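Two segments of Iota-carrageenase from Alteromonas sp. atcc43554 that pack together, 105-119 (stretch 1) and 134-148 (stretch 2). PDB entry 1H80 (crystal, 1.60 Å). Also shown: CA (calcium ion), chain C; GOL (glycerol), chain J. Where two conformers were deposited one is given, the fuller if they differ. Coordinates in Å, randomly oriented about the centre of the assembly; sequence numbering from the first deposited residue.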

# COMPACT_ATOMS: atom_id res chain seq x y z
N ASN A 105 16.29 -7.66 -9.04
CA ASN A 105 17.44 -7.84 -9.92
C ASN A 105 17.74 -9.29 -10.25
O ASN A 105 18.79 -9.61 -10.81
CB ASN A 105 18.68 -7.21 -9.28
CG ASN A 105 18.49 -5.74 -9.00
OD1 ASN A 105 18.27 -4.94 -9.92
ND2 ASN A 105 18.56 -5.35 -7.73
N ASN A 106 16.82 -10.18 -9.90
CA ASN A 106 17.00 -11.60 -10.18
C ASN A 106 15.65 -12.30 -10.15
O ASN A 106 14.60 -11.65 -10.06
CB ASN A 106 17.94 -12.23 -9.16
CG ASN A 106 17.39 -12.18 -7.75
OD1 ASN A 106 16.38 -11.52 -7.49
ND2 ASN A 106 18.05 -12.87 -6.82
N ILE A 107 15.67 -13.62 -10.25
CA ILE A 107 14.45 -14.40 -10.25
C ILE A 107 14.39 -15.16 -8.94
O ILE A 107 15.32 -15.89 -8.61
CB ILE A 107 14.44 -15.39 -11.43
CG1 ILE A 107 14.62 -14.62 -12.74
CG2 ILE A 107 13.16 -16.20 -11.43
CD1 ILE A 107 14.79 -15.50 -13.96
N VAL A 108 13.30 -14.98 -8.20
CA VAL A 108 13.16 -15.65 -6.91
C VAL A 108 11.93 -16.55 -6.89
O VAL A 108 10.84 -16.14 -7.29
CB VAL A 108 13.04 -14.63 -5.77
CG1 VAL A 108 12.85 -15.36 -4.44
CG2 VAL A 108 14.28 -13.75 -5.73
N ARG A 109 12.12 -17.77 -6.40
CA ARG A 109 11.03 -18.73 -6.30
C ARG A 109 11.11 -19.41 -4.94
O ARG A 109 12.21 -19.74 -4.48
CB ARG A 109 11.15 -19.79 -7.40
CG ARG A 109 11.08 -19.25 -8.83
CD ARG A 109 9.69 -18.71 -9.16
NE ARG A 109 9.58 -18.25 -10.55
CZ ARG A 109 9.73 -16.98 -10.94
NH1 ARG A 109 10.01 -16.03 -10.06
NH2 ARG A 109 9.58 -16.66 -12.22
N ASN A 110 9.96 -19.59 -4.30
CA ASN A 110 9.89 -20.25 -2.99
C ASN A 110 10.66 -19.45 -1.95
O ASN A 110 11.78 -19.80 -1.57
CB ASN A 110 10.46 -21.66 -3.08
CG ASN A 110 9.95 -22.41 -4.28
OD1 ASN A 110 8.76 -22.33 -4.62
ND2 ASN A 110 10.84 -23.14 -4.94
N PHE A 111 10.03 -18.39 -1.47
CA PHE A 111 10.66 -17.52 -0.50
C PHE A 111 9.71 -17.13 0.62
O PHE A 111 8.53 -16.93 0.38
CB PHE A 111 11.14 -16.26 -1.22
CG PHE A 111 11.55 -15.16 -0.30
CD1 PHE A 111 12.79 -15.18 0.32
CD2 PHE A 111 10.67 -14.12 -0.01
CE1 PHE A 111 13.15 -14.19 1.22
CE2 PHE A 111 11.02 -13.12 0.89
CZ PHE A 111 12.27 -13.16 1.51
N SER A 112 10.22 -17.05 1.84
CA SER A 112 9.37 -16.60 2.93
C SER A 112 10.18 -15.79 3.93
O SER A 112 11.39 -15.99 4.09
CB SER A 112 8.65 -17.78 3.62
OG SER A 112 9.53 -18.60 4.36
N PHE A 113 9.51 -14.84 4.57
CA PHE A 113 10.12 -13.96 5.56
C PHE A 113 8.99 -13.83 6.57
O PHE A 113 7.99 -13.16 6.32
CB PHE A 113 10.45 -12.61 4.92
CG PHE A 113 11.38 -11.76 5.74
CD1 PHE A 113 11.00 -11.28 6.98
CD2 PHE A 113 12.64 -11.44 5.25
CE1 PHE A 113 11.87 -10.49 7.73
CE2 PHE A 113 13.51 -10.65 5.99
CZ PHE A 113 13.12 -10.17 7.23
N GLN A 114 9.15 -14.47 7.72
CA GLN A 114 8.10 -14.45 8.72
C GLN A 114 8.57 -14.27 10.15
O GLN A 114 9.56 -14.87 10.57
CB GLN A 114 7.30 -15.75 8.60
CG GLN A 114 6.06 -15.84 9.46
CD GLN A 114 5.20 -17.03 9.10
OE1 GLN A 114 4.91 -17.27 7.92
NE2 GLN A 114 4.79 -17.80 10.10
N GLY A 115 7.84 -13.44 10.89
CA GLY A 115 8.19 -13.22 12.27
C GLY A 115 7.60 -14.33 13.13
O GLY A 115 6.49 -14.81 12.88
N LEU A 116 8.36 -14.76 14.12
CA LEU A 116 7.90 -15.79 15.04
C LEU A 116 7.08 -15.11 16.13
O LEU A 116 7.18 -13.90 16.34
CB LEU A 116 9.10 -16.48 15.69
CG LEU A 116 9.96 -17.32 14.76
CD1 LEU A 116 11.29 -17.61 15.42
CD2 LEU A 116 9.22 -18.61 14.42
N GLY A 117 6.25 -15.88 16.81
CA GLY A 117 5.45 -15.34 17.90
C GLY A 117 4.56 -14.18 17.52
O GLY A 117 3.85 -14.24 16.52
N ASN A 118 4.59 -13.11 18.33
CA ASN A 118 3.75 -11.95 18.06
C ASN A 118 4.38 -10.97 17.08
O ASN A 118 3.90 -9.84 16.93
CB ASN A 118 3.34 -11.24 19.36
CG ASN A 118 4.53 -10.72 20.14
OD1 ASN A 118 5.57 -10.41 19.58
ND2 ASN A 118 4.36 -10.62 21.46
N GLY A 119 5.46 -11.39 16.43
CA GLY A 119 6.09 -10.53 15.45
C GLY A 119 7.22 -9.67 15.95
O GLY A 119 7.43 -9.53 17.15
N VAL A 134 10.15 -1.21 2.97
CA VAL A 134 10.64 -2.40 3.66
C VAL A 134 10.93 -3.49 2.63
O VAL A 134 12.01 -4.09 2.64
CB VAL A 134 9.61 -2.91 4.68
CG1 VAL A 134 10.13 -4.14 5.39
CG2 VAL A 134 9.32 -1.81 5.70
N PHE A 135 9.97 -3.75 1.76
CA PHE A 135 10.13 -4.75 0.71
C PHE A 135 9.76 -4.20 -0.65
O PHE A 135 8.77 -3.47 -0.79
CB PHE A 135 9.20 -5.96 0.92
CG PHE A 135 9.65 -6.93 1.96
CD1 PHE A 135 9.26 -6.78 3.29
CD2 PHE A 135 10.46 -8.01 1.62
CE1 PHE A 135 9.66 -7.69 4.26
CE2 PHE A 135 10.87 -8.93 2.58
CZ PHE A 135 10.46 -8.77 3.90
N LYS A 136 10.55 -4.53 -1.66
CA LYS A 136 10.22 -4.17 -3.03
C LYS A 136 10.21 -5.53 -3.71
O LYS A 136 11.22 -6.23 -3.74
CB LYS A 136 11.27 -3.27 -3.68
CG LYS A 136 10.88 -2.92 -5.11
CD LYS A 136 11.80 -1.90 -5.75
CE LYS A 136 11.33 -1.59 -7.17
NZ LYS A 136 12.18 -0.56 -7.83
N LEU A 137 9.04 -5.92 -4.22
CA LEU A 137 8.89 -7.21 -4.87
C LEU A 137 8.90 -7.07 -6.38
O LEU A 137 8.37 -6.09 -6.92
CB LEU A 137 7.58 -7.87 -4.43
CG LEU A 137 7.31 -7.90 -2.93
CD1 LEU A 137 5.98 -8.57 -2.68
CD2 LEU A 137 8.43 -8.63 -2.20
N GLY A 138 9.52 -8.04 -7.04
CA GLY A 138 9.58 -8.04 -8.49
C GLY A 138 9.23 -9.42 -9.01
O GLY A 138 8.11 -9.91 -8.83
N ASP A 139 10.20 -10.06 -9.66
CA ASP A 139 10.00 -11.39 -10.23
C ASP A 139 10.16 -12.46 -9.15
O ASP A 139 11.19 -13.12 -9.05
CB ASP A 139 11.02 -11.64 -11.34
CG ASP A 139 10.67 -12.86 -12.18
OD1 ASP A 139 9.82 -13.67 -11.75
OD2 ASP A 139 11.25 -13.00 -13.27
N VAL A 140 9.11 -12.61 -8.35
CA VAL A 140 9.10 -13.60 -7.28
C VAL A 140 7.77 -14.34 -7.29
O VAL A 140 6.72 -13.73 -7.49
CB VAL A 140 9.34 -12.93 -5.89
CG1 VAL A 140 8.32 -11.83 -5.65
CG2 VAL A 140 9.27 -13.97 -4.79
N ARG A 141 7.83 -15.66 -7.12
CA ARG A 141 6.63 -16.48 -7.09
C ARG A 141 6.72 -17.47 -5.95
O ARG A 141 7.81 -17.94 -5.62
CB ARG A 141 6.46 -17.25 -8.40
CG ARG A 141 6.42 -16.36 -9.61
CD ARG A 141 6.13 -17.16 -10.86
NE ARG A 141 6.28 -16.31 -12.03
CZ ARG A 141 6.10 -16.72 -13.28
NH1 ARG A 141 5.75 -17.97 -13.53
NH2 ARG A 141 6.28 -15.86 -14.28
N ASN A 142 5.56 -17.78 -5.38
CA ASN A 142 5.41 -18.68 -4.25
C ASN A 142 6.15 -18.11 -3.06
O ASN A 142 7.23 -18.57 -2.68
CB ASN A 142 5.93 -20.08 -4.57
CG ASN A 142 5.48 -21.08 -3.54
OD1 ASN A 142 4.34 -21.04 -3.09
ND2 ASN A 142 6.37 -21.98 -3.15
N TYR A 143 5.56 -17.08 -2.48
CA TYR A 143 6.19 -16.41 -1.36
C TYR A 143 5.23 -16.06 -0.25
O TYR A 143 4.01 -16.02 -0.43
CB TYR A 143 6.90 -15.14 -1.83
CG TYR A 143 5.98 -14.06 -2.37
CD1 TYR A 143 5.56 -14.07 -3.70
CD2 TYR A 143 5.59 -13.01 -1.56
CE1 TYR A 143 4.77 -13.04 -4.21
CE2 TYR A 143 4.80 -11.97 -2.06
CZ TYR A 143 4.40 -11.99 -3.38
OH TYR A 143 3.66 -10.94 -3.86
N LYS A 144 5.79 -15.80 0.92
CA LYS A 144 5.01 -15.43 2.08
C LYS A 144 5.80 -14.44 2.91
O LYS A 144 6.95 -14.70 3.26
CB LYS A 144 4.68 -16.67 2.90
CG LYS A 144 3.76 -16.41 4.09
CD LYS A 144 3.54 -17.70 4.87
CE LYS A 144 2.56 -17.50 6.01
NZ LYS A 144 2.44 -18.75 6.82
N ILE A 145 5.20 -13.29 3.17
CA ILE A 145 5.81 -12.23 3.98
C ILE A 145 4.79 -12.04 5.10
O ILE A 145 3.62 -11.74 4.84
CB ILE A 145 6.01 -10.96 3.15
CG1 ILE A 145 7.06 -11.24 2.08
CG2 ILE A 145 6.46 -9.81 4.05
CD1 ILE A 145 7.24 -10.11 1.07
N SER A 146 5.24 -12.18 6.34
CA SER A 146 4.30 -12.17 7.46
C SER A 146 4.79 -11.75 8.83
O SER A 146 5.95 -11.92 9.15
CB SER A 146 3.77 -13.61 7.58
OG SER A 146 3.03 -13.86 8.76
N ASN A 147 3.86 -11.22 9.63
CA ASN A 147 4.09 -10.91 11.03
C ASN A 147 5.15 -9.96 11.58
O ASN A 147 6.13 -10.39 12.20
CB ASN A 147 4.26 -12.25 11.71
CG ASN A 147 3.87 -12.22 13.17
OD1 ASN A 147 3.11 -11.36 13.61
ND2 ASN A 147 4.37 -13.21 13.92
N PHE A 148 4.92 -8.67 11.41
CA PHE A 148 5.81 -7.68 11.97
C PHE A 148 5.13 -6.33 11.99
O PHE A 148 4.08 -6.13 11.36
CB PHE A 148 7.15 -7.63 11.22
CG PHE A 148 7.02 -7.42 9.74
CD1 PHE A 148 7.02 -6.13 9.21
CD2 PHE A 148 6.94 -8.50 8.87
CE1 PHE A 148 6.95 -5.93 7.83
CE2 PHE A 148 6.87 -8.31 7.49
CZ PHE A 148 6.88 -7.02 6.97
CA CA C . 7.42 -9.13 19.42
C1 GOL J . 2.95 -7.44 14.08
O1 GOL J . 3.78 -8.54 14.48
C2 GOL J . 1.42 -7.70 14.31
O2 GOL J . 1.21 -9.11 14.54
C3 GOL J . 0.58 -7.24 13.07
O3 GOL J . -0.44 -8.18 12.75
O HOH W 1 10.63 -15.15 -14.77
O HOH W 2 5.54 -7.73 18.44
O HOH W 3 8.24 -9.29 21.60
O HOH W 4 8.39 -6.95 18.94
O HOH W 5 6.14 -7.56 20.99

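Two like-charged guanidinium groups lie flat on each other in this contact: those of R109 and R141 have centres 4.3 Å apart and planes at 8°, with R109 NH2 3.3 Å from R141 NE. Both atoms are donors, so no hydrogen bond joins them; the carboxylate of D139 supplies compensating charge. It lies near the plane of the R109 guanidinium and forms a salt bridge, R109 NH1 to D139 OD1 at 2.9 Å, while R109 NH2 reaches the same D139 OD1 at 3.0 Å. R109 NH1 also donates to its neighbour's carbonyl, V108 O, at 2.9 Å, which helps fix the group in place. Water 1 donates to D139 OD2 at 2.7 Å.

The backbones run parallel, strands 111-115 and 143-148 at 9°, in a register offset by 32 residues. Hydrogen bonds alternate in direction within each strand segment: V108 N to D139 O (2.9 Å), R141 N to V108 O (3.1 Å), and, further on, F111 N to N142 O (3.1 Å), K144 N to F111 O (3.0 Å), F113 N to K144 O (2.9 Å), S146 N to F113 O (2.9 Å) and G115 N to S146 O (3.0 Å). CA-H...O contacts reinforce the ladder, as from Y143 CA to F111 O at 3.0 Å.

Both chains turn a corner at the same level, at N110 and N142, each with positive phi. The pairing survives the bend: N110 N donates to R141 O at 3.0 Å, so that the successive bonds from N110 and F111 both run from the first stretch to the second, and the side chains join in register, N142 ND2 to N110 OD1 at 2.8 Å.

The side chains on the face carrying V108, F111 and F113 are apolar or aromatic. V108 CG1 meets V140 CG2 at 3.9 Å, and the edge of F135 points into the face of F113, with F113 CG 3.6 Å from F135 CZ and the ring planes at 86°. On the other face, Q114 OE1 approaches K144 CE at 3.0 Å.

Beyond the ladder, N147 takes over with its side chain. Its ND2 donates to G115 O at 2.9 Å and to G117 O at 2.8 Å, tying the II' turn from L116 to G119 to the neighbouring strand. A CB on G115 would clash with N147 O, and one on G119 with N147 OD1. Glycerol O2, probably from the crystallisation liquor, donates to N147 OD1 at 3.1 Å. In the turn itself, N118 OD1 and G119 O each bind the calcium ion at 2.3 Å, alongside four waters and ligands elsewhere in the structure.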